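Local atomic coordinates of type IV pilin protein (Neisseria meningitidis, PDB entry 5V0M), a protein that is a non-core minor pilin of type IV pili and probably contributes to adhesion by meningococci. Residues V7-N19 with N39-L51. Sequence-based numbering, arbitrary orientation.
Sequences VRLSEVRTTLLHN and NKLKQNKYFNVTL
Asn19, on the helix, reads both polar groups of the Lys42 backbone. Its OD1 accepts from Lys42 N at 2.8 Å through an in-plane lone pair, while its ND2 donates to Lys42 O at 2.9 Å, nearly straight at 167°. An asparagine amide suits the loop backbone here, since one group can meet both N-H and C=O; the paired bonds fix its flip. One helix turn before Asn19, the Thr15 hydroxyl can serve as acceptor: OG1 takes a hydrogen bond from Asn44 ND2 at 3.0 Å, lying in the amide plane of Asn44. CG anti to the backbone N (chi1 -176°) carries that amide toward the helix. Asn44 OD1 accepts from Tyr46 N at 2.8 Å, closing an Asx turn, and a water donates to both this OD1 and Arg8 O. At the far end the extended Arg8 chain lays its guanidinium flat on the Tyr46 ring, planes 13° apart; a flat delocalised cation can stack on an aromatic face while NE donates in plane to a second water and NH1 bonds Asn70 OD1. Between helix and strand, Val12 CB sits over a Phe47 face and Leu16 CD2 approaches Val49 CG1. Directional amide bonds thus satisfy the Lys42 backbone beside an apolar interface.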
loop_
_atom_site.group_PDB
_atom_site.type_symbol
_atom_site.label_atom_id
_atom_site.label_comp_id
_atom_site.label_asym_id
_atom_site.label_seq_id
_atom_site.Cartn_x
_atom_site.Cartn_y
_atom_site.Cartn_z
ATOM N N VAL A 7 -12.506 -8.884 1.433
ATOM C CA VAL A 7 -12.593 -8.157 0.162
ATOM C C VAL A 7 -11.707 -6.917 0.182
ATOM O O VAL A 7 -10.927 -6.670 -0.748
ATOM C CB VAL A 7 -14.057 -7.791 -0.156
ATOM C CG1 VAL A 7 -14.135 -6.861 -1.347
ATOM C CG2 VAL A 7 -14.887 -9.038 -0.386
ATOM N N ARG A 8 -11.826 -6.112 1.238
ATOM C CA ARG A 8 -11.133 -4.830 1.252
ATOM C C ARG A 8 -9.626 -5.030 1.297
ATOM O O ARG A 8 -8.881 -4.287 0.640
ATOM C CB ARG A 8 -11.646 -3.985 2.411
ATOM C CG ARG A 8 -13.081 -3.551 2.195
ATOM C CD ARG A 8 -13.618 -2.861 3.423
ATOM N NE ARG A 8 -15.017 -2.490 3.222
ATOM C CZ ARG A 8 -15.752 -1.815 4.089
ATOM N NH1 ARG A 8 -15.233 -1.402 5.228
ATOM N NH2 ARG A 8 -17.007 -1.514 3.791
ATOM N N LEU A 9 -9.154 -6.015 2.055
ATOM C CA LEU A 9 -7.720 -6.287 2.089
ATOM C C LEU A 9 -7.221 -6.840 0.773
ATOM O O LEU A 9 -6.097 -6.511 0.362
ATOM C CB LEU A 9 -7.371 -7.201 3.254
ATOM C CG LEU A 9 -7.408 -6.531 4.626
ATOM C CD1 LEU A 9 -7.536 -7.544 5.740
ATOM C CD2 LEU A 9 -6.186 -5.636 4.800
ATOM N N SER A 10 -8.043 -7.615 0.061
ATOM C CA SER A 10 -7.633 -8.072 -1.263
ATOM C C SER A 10 -7.560 -6.903 -2.234
ATOM O O SER A 10 -6.635 -6.819 -3.061
ATOM C CB SER A 10 -8.593 -9.155 -1.753
ATOM O OG SER A 10 -8.297 -9.559 -3.078
ATOM N N GLU A 11 -8.495 -5.974 -2.126
ATOM C CA GLU A 11 -8.494 -4.842 -3.045
ATOM C C GLU A 11 -7.319 -3.909 -2.782
ATOM O O GLU A 11 -6.772 -3.328 -3.726
ATOM C CB GLU A 11 -9.831 -4.121 -3.001
ATOM C CG GLU A 11 -10.921 -4.991 -3.643
ATOM C CD GLU A 11 -12.336 -4.450 -3.469
ATOM O OE1 GLU A 11 -12.527 -3.478 -2.700
ATOM O OE2 GLU A 11 -13.264 -5.003 -4.111
ATOM N N VAL A 12 -6.928 -3.707 -1.515
ATOM C CA VAL A 12 -5.810 -2.794 -1.277
ATOM C C VAL A 12 -4.507 -3.427 -1.736
ATOM O O VAL A 12 -3.567 -2.717 -2.141
ATOM C CB VAL A 12 -5.750 -2.319 0.188
ATOM C CG1 VAL A 12 -5.160 -3.378 1.096
ATOM C CG2 VAL A 12 -4.928 -1.048 0.281
ATOM N N ARG A 13 -4.427 -4.760 -1.748
ATOM C CA ARG A 13 -3.281 -5.397 -2.386
ATOM C C ARG A 13 -3.154 -4.918 -3.826
ATOM O O ARG A 13 -2.067 -4.555 -4.277
ATOM C CB ARG A 13 -3.422 -6.927 -2.329
ATOM C CG ARG A 13 -2.370 -7.683 -3.085
ATOM C CD ARG A 13 -2.730 -9.184 -3.129
ATOM N NE ARG A 13 -2.711 -9.817 -1.808
ATOM C CZ ARG A 13 -1.666 -10.478 -1.309
ATOM N NH1 ARG A 13 -0.548 -10.602 -2.009
ATOM N NH2 ARG A 13 -1.741 -11.019 -0.100
ATOM N N THR A 14 -4.270 -4.879 -4.553
ATOM C CA THR A 14 -4.262 -4.446 -5.941
ATOM C C THR A 14 -3.871 -2.975 -6.063
ATOM O O THR A 14 -3.087 -2.597 -6.936
ATOM C CB THR A 14 -5.626 -4.730 -6.565
ATOM O OG1 THR A 14 -5.845 -6.150 -6.537
ATOM C CG2 THR A 14 -5.682 -4.228 -7.994
ATOM N N THR A 15 -4.415 -2.124 -5.203
ATOM C CA THR A 15 -4.062 -0.702 -5.231
ATOM C C THR A 15 -2.560 -0.515 -5.038
ATOM O O THR A 15 -1.923 0.288 -5.728
ATOM C CB THR A 15 -4.812 0.029 -4.110
ATOM O OG1 THR A 15 -6.226 -0.135 -4.255
ATOM C CG2 THR A 15 -4.487 1.504 -4.137
ATOM N N LEU A 16 -1.989 -1.220 -4.070
ATOM C CA LEU A 16 -0.552 -1.104 -3.827
ATOM C C LEU A 16 0.241 -1.600 -5.031
ATOM O O LEU A 16 1.207 -0.951 -5.457
ATOM C CB LEU A 16 -0.133 -1.855 -2.568
ATOM C CG LEU A 16 -0.645 -1.231 -1.278
ATOM C CD1 LEU A 16 -0.545 -2.219 -0.121
ATOM C CD2 LEU A 16 0.111 0.009 -0.954
ATOM N N LEU A 17 -0.147 -2.750 -5.603
ATOM C CA LEU A 17 0.604 -3.283 -6.735
ATOM C C LEU A 17 0.567 -2.307 -7.903
ATOM O O LEU A 17 1.585 -2.107 -8.581
ATOM C CB LEU A 17 0.065 -4.658 -7.142
ATOM C CG LEU A 17 0.350 -5.735 -6.098
ATOM C CD1 LEU A 17 -0.500 -6.992 -6.378
ATOM C CD2 LEU A 17 1.830 -6.103 -6.031
ATOM N N HIS A 18 -0.584 -1.674 -8.154
ATOM C CA HIS A 18 -0.667 -0.698 -9.239
ATOM C C HIS A 18 0.269 0.482 -8.989
ATOM O O HIS A 18 0.968 0.949 -9.903
ATOM C CB HIS A 18 -2.098 -0.214 -9.405
ATOM C CG HIS A 18 -3.004 -1.225 -10.034
ATOM N ND1 HIS A 18 -2.532 -2.357 -10.663
ATOM C CD2 HIS A 18 -4.352 -1.274 -10.131
ATOM C CE1 HIS A 18 -3.553 -3.062 -11.120
ATOM N NE2 HIS A 18 -4.668 -2.424 -10.814
ATOM N N ASN A 19 0.291 0.989 -7.753
ATOM C CA ASN A 19 1.204 2.076 -7.420
ATOM C C ASN A 19 2.647 1.638 -7.626
ATOM O O ASN A 19 3.466 2.398 -8.157
ATOM C CB ASN A 19 0.981 2.567 -5.984
ATOM C CG ASN A 19 -0.162 3.546 -5.879
ATOM O OD1 ASN A 19 -0.168 4.590 -6.520
ATOM N ND2 ASN A 19 -1.160 3.208 -5.068
ATOM N N ASN A 39 2.117 13.280 -4.725
ATOM C CA ASN A 39 0.692 13.535 -4.893
ATOM C C ASN A 39 0.044 12.614 -5.912
ATOM O O ASN A 39 -1.189 12.556 -5.962
ATOM C CB ASN A 39 0.449 14.994 -5.282
ATOM C CG ASN A 39 0.465 15.925 -4.084
ATOM O OD1 ASN A 39 0.897 15.550 -2.990
ATOM N ND2 ASN A 39 -0.020 17.146 -4.283
ATOM N N LYS A 40 0.829 11.880 -6.698
ATOM C CA LYS A 40 0.296 11.085 -7.795
ATOM C C LYS A 40 -0.077 9.654 -7.392
ATOM O O LYS A 40 -0.462 8.857 -8.259
ATOM C CB LYS A 40 1.287 11.071 -8.952
ATOM C CG LYS A 40 1.428 12.412 -9.648
ATOM C CD LYS A 40 2.282 12.290 -10.892
ATOM C CE LYS A 40 2.336 13.603 -11.661
ATOM N NZ LYS A 40 3.317 13.539 -12.779
ATOM N N LEU A 41 -0.005 9.315 -6.111
ATOM C CA LEU A 41 -0.330 7.963 -5.682
ATOM C C LEU A 41 -1.827 7.711 -5.786
ATOM O O LEU A 41 -2.645 8.550 -5.387
ATOM C CB LEU A 41 0.079 7.789 -4.232
ATOM C CG LEU A 41 1.579 7.820 -3.966
ATOM C CD1 LEU A 41 1.837 7.839 -2.473
ATOM C CD2 LEU A 41 2.293 6.635 -4.609
ATOM N N LYS A 42 -2.182 6.543 -6.318
ATOM C CA LYS A 42 -3.574 6.136 -6.412
ATOM C C LYS A 42 -4.069 5.630 -5.063
ATOM O O LYS A 42 -3.396 4.853 -4.373
ATOM C CB LYS A 42 -3.733 5.031 -7.456
ATOM C CG LYS A 42 -3.178 5.375 -8.835
ATOM C CD LYS A 42 -3.957 6.494 -9.516
ATOM C CE LYS A 42 -3.475 6.708 -10.955
ATOM N NZ LYS A 42 -4.332 7.659 -11.713
ATOM N N GLN A 43 -5.261 6.074 -4.697
ATOM C CA GLN A 43 -5.852 5.793 -3.406
ATOM C C GLN A 43 -6.922 4.724 -3.509
ATOM O O GLN A 43 -7.316 4.256 -4.582
ATOM C CB GLN A 43 -6.455 7.072 -2.839
ATOM C CG GLN A 43 -5.449 8.169 -2.656
ATOM C CD GLN A 43 -4.400 7.800 -1.645
ATOM O OE1 GLN A 43 -4.702 7.254 -0.582
ATOM N NE2 GLN A 43 -3.165 8.084 -1.969
ATOM N N ASN A 44 -7.418 4.375 -2.342
ATOM C CA ASN A 44 -8.444 3.388 -2.146
ATOM C C ASN A 44 -9.510 3.997 -1.233
ATOM O O ASN A 44 -9.184 4.791 -0.358
ATOM C CB ASN A 44 -7.659 2.287 -1.476
ATOM C CG ASN A 44 -8.445 1.100 -1.234
ATOM O OD1 ASN A 44 -9.276 1.096 -0.357
ATOM N ND2 ASN A 44 -8.121 0.029 -1.928
ATOM N N LYS A 45 -10.787 3.624 -1.425
ATOM C CA LYS A 45 -11.865 4.140 -0.594
ATOM C C LYS A 45 -11.648 3.829 0.886
ATOM O O LYS A 45 -12.114 4.563 1.754
ATOM C CB LYS A 45 -13.177 3.479 -1.069
ATOM C CG LYS A 45 -14.456 4.144 -0.712
ATOM C CD LYS A 45 -15.604 3.764 -1.706
ATOM C CE LYS A 45 -15.825 2.273 -1.891
ATOM N NZ LYS A 45 -17.207 1.992 -2.406
ATOM N N TYR A 46 -10.966 2.725 1.184
ATOM C CA TYR A 46 -10.890 2.134 2.512
ATOM C C TYR A 46 -9.525 2.253 3.166
ATOM O O TYR A 46 -9.400 1.914 4.355
ATOM C CB TYR A 46 -11.267 0.649 2.401
ATOM C CG TYR A 46 -12.687 0.480 1.917
ATOM C CD1 TYR A 46 -13.758 0.979 2.657
ATOM C CD2 TYR A 46 -12.954 -0.150 0.716
ATOM C CE1 TYR A 46 -15.054 0.826 2.222
ATOM C CE2 TYR A 46 -14.274 -0.305 0.270
ATOM C CZ TYR A 46 -15.291 0.209 1.018
ATOM O OH TYR A 46 -16.605 0.030 0.587
ATOM N N PHE A 47 -8.504 2.701 2.424
ATOM C CA PHE A 47 -7.136 2.812 2.907
ATOM C C PHE A 47 -6.484 4.023 2.260
ATOM O O PHE A 47 -6.601 4.229 1.043
ATOM C CB PHE A 47 -6.272 1.597 2.531
ATOM C CG PHE A 47 -6.673 0.311 3.193
ATOM C CD1 PHE A 47 -6.007 -0.154 4.325
ATOM C CD2 PHE A 47 -7.688 -0.445 2.661
ATOM C CE1 PHE A 47 -6.375 -1.350 4.929
ATOM C CE2 PHE A 47 -8.058 -1.624 3.271
ATOM C CZ PHE A 47 -7.403 -2.074 4.410
ATOM N N ASN A 48 -5.756 4.779 3.082
ATOM C CA ASN A 48 -4.951 5.908 2.627
ATOM C C ASN A 48 -3.558 5.402 2.267
ATOM O O ASN A 48 -2.899 4.757 3.091
ATOM C CB ASN A 48 -4.873 6.923 3.764
ATOM C CG ASN A 48 -6.191 7.564 4.070
ATOM O OD1 ASN A 48 -6.988 7.816 3.169
ATOM N ND2 ASN A 48 -6.432 7.839 5.345
ATOM N N VAL A 49 -3.124 5.644 1.034
ATOM C CA VAL A 49 -1.847 5.139 0.544
ATOM C C VAL A 49 -0.818 6.261 0.542
ATOM O O VAL A 49 -1.061 7.334 -0.022
ATOM C CB VAL A 49 -2.012 4.521 -0.857
ATOM C CG1 VAL A 49 -0.684 4.079 -1.416
ATOM C CG2 VAL A 49 -3.003 3.347 -0.810
ATOM N N THR A 50 0.346 5.999 1.134
ATOM C CA THR A 50 1.440 6.956 1.188
ATOM C C THR A 50 2.739 6.231 0.891
ATOM O O THR A 50 2.801 5.002 0.875
ATOM C CB THR A 50 1.515 7.576 2.583
ATOM O OG1 THR A 50 1.688 6.528 3.544
ATOM C CG2 THR A 50 0.257 8.371 2.903
ATOM N N LEU A 51 3.779 6.997 0.618
ATOM C CA LEU A 51 5.136 6.475 0.575
ATOM C C LEU A 51 5.745 6.688 1.941
ATOM O O LEU A 51 6.068 7.821 2.311
ATOM C CB LEU A 51 5.936 7.200 -0.493
ATOM C CG LEU A 51 5.653 6.661 -1.887
ATOM C CD1 LEU A 51 5.969 7.710 -2.960
ATOM C CD2 LEU A 51 6.468 5.386 -2.136
HETATM O O HOH W 1 -9.685 -1.795 -0.091
HETATM O O HOH W 2 -16.335 -3.419 0.890
#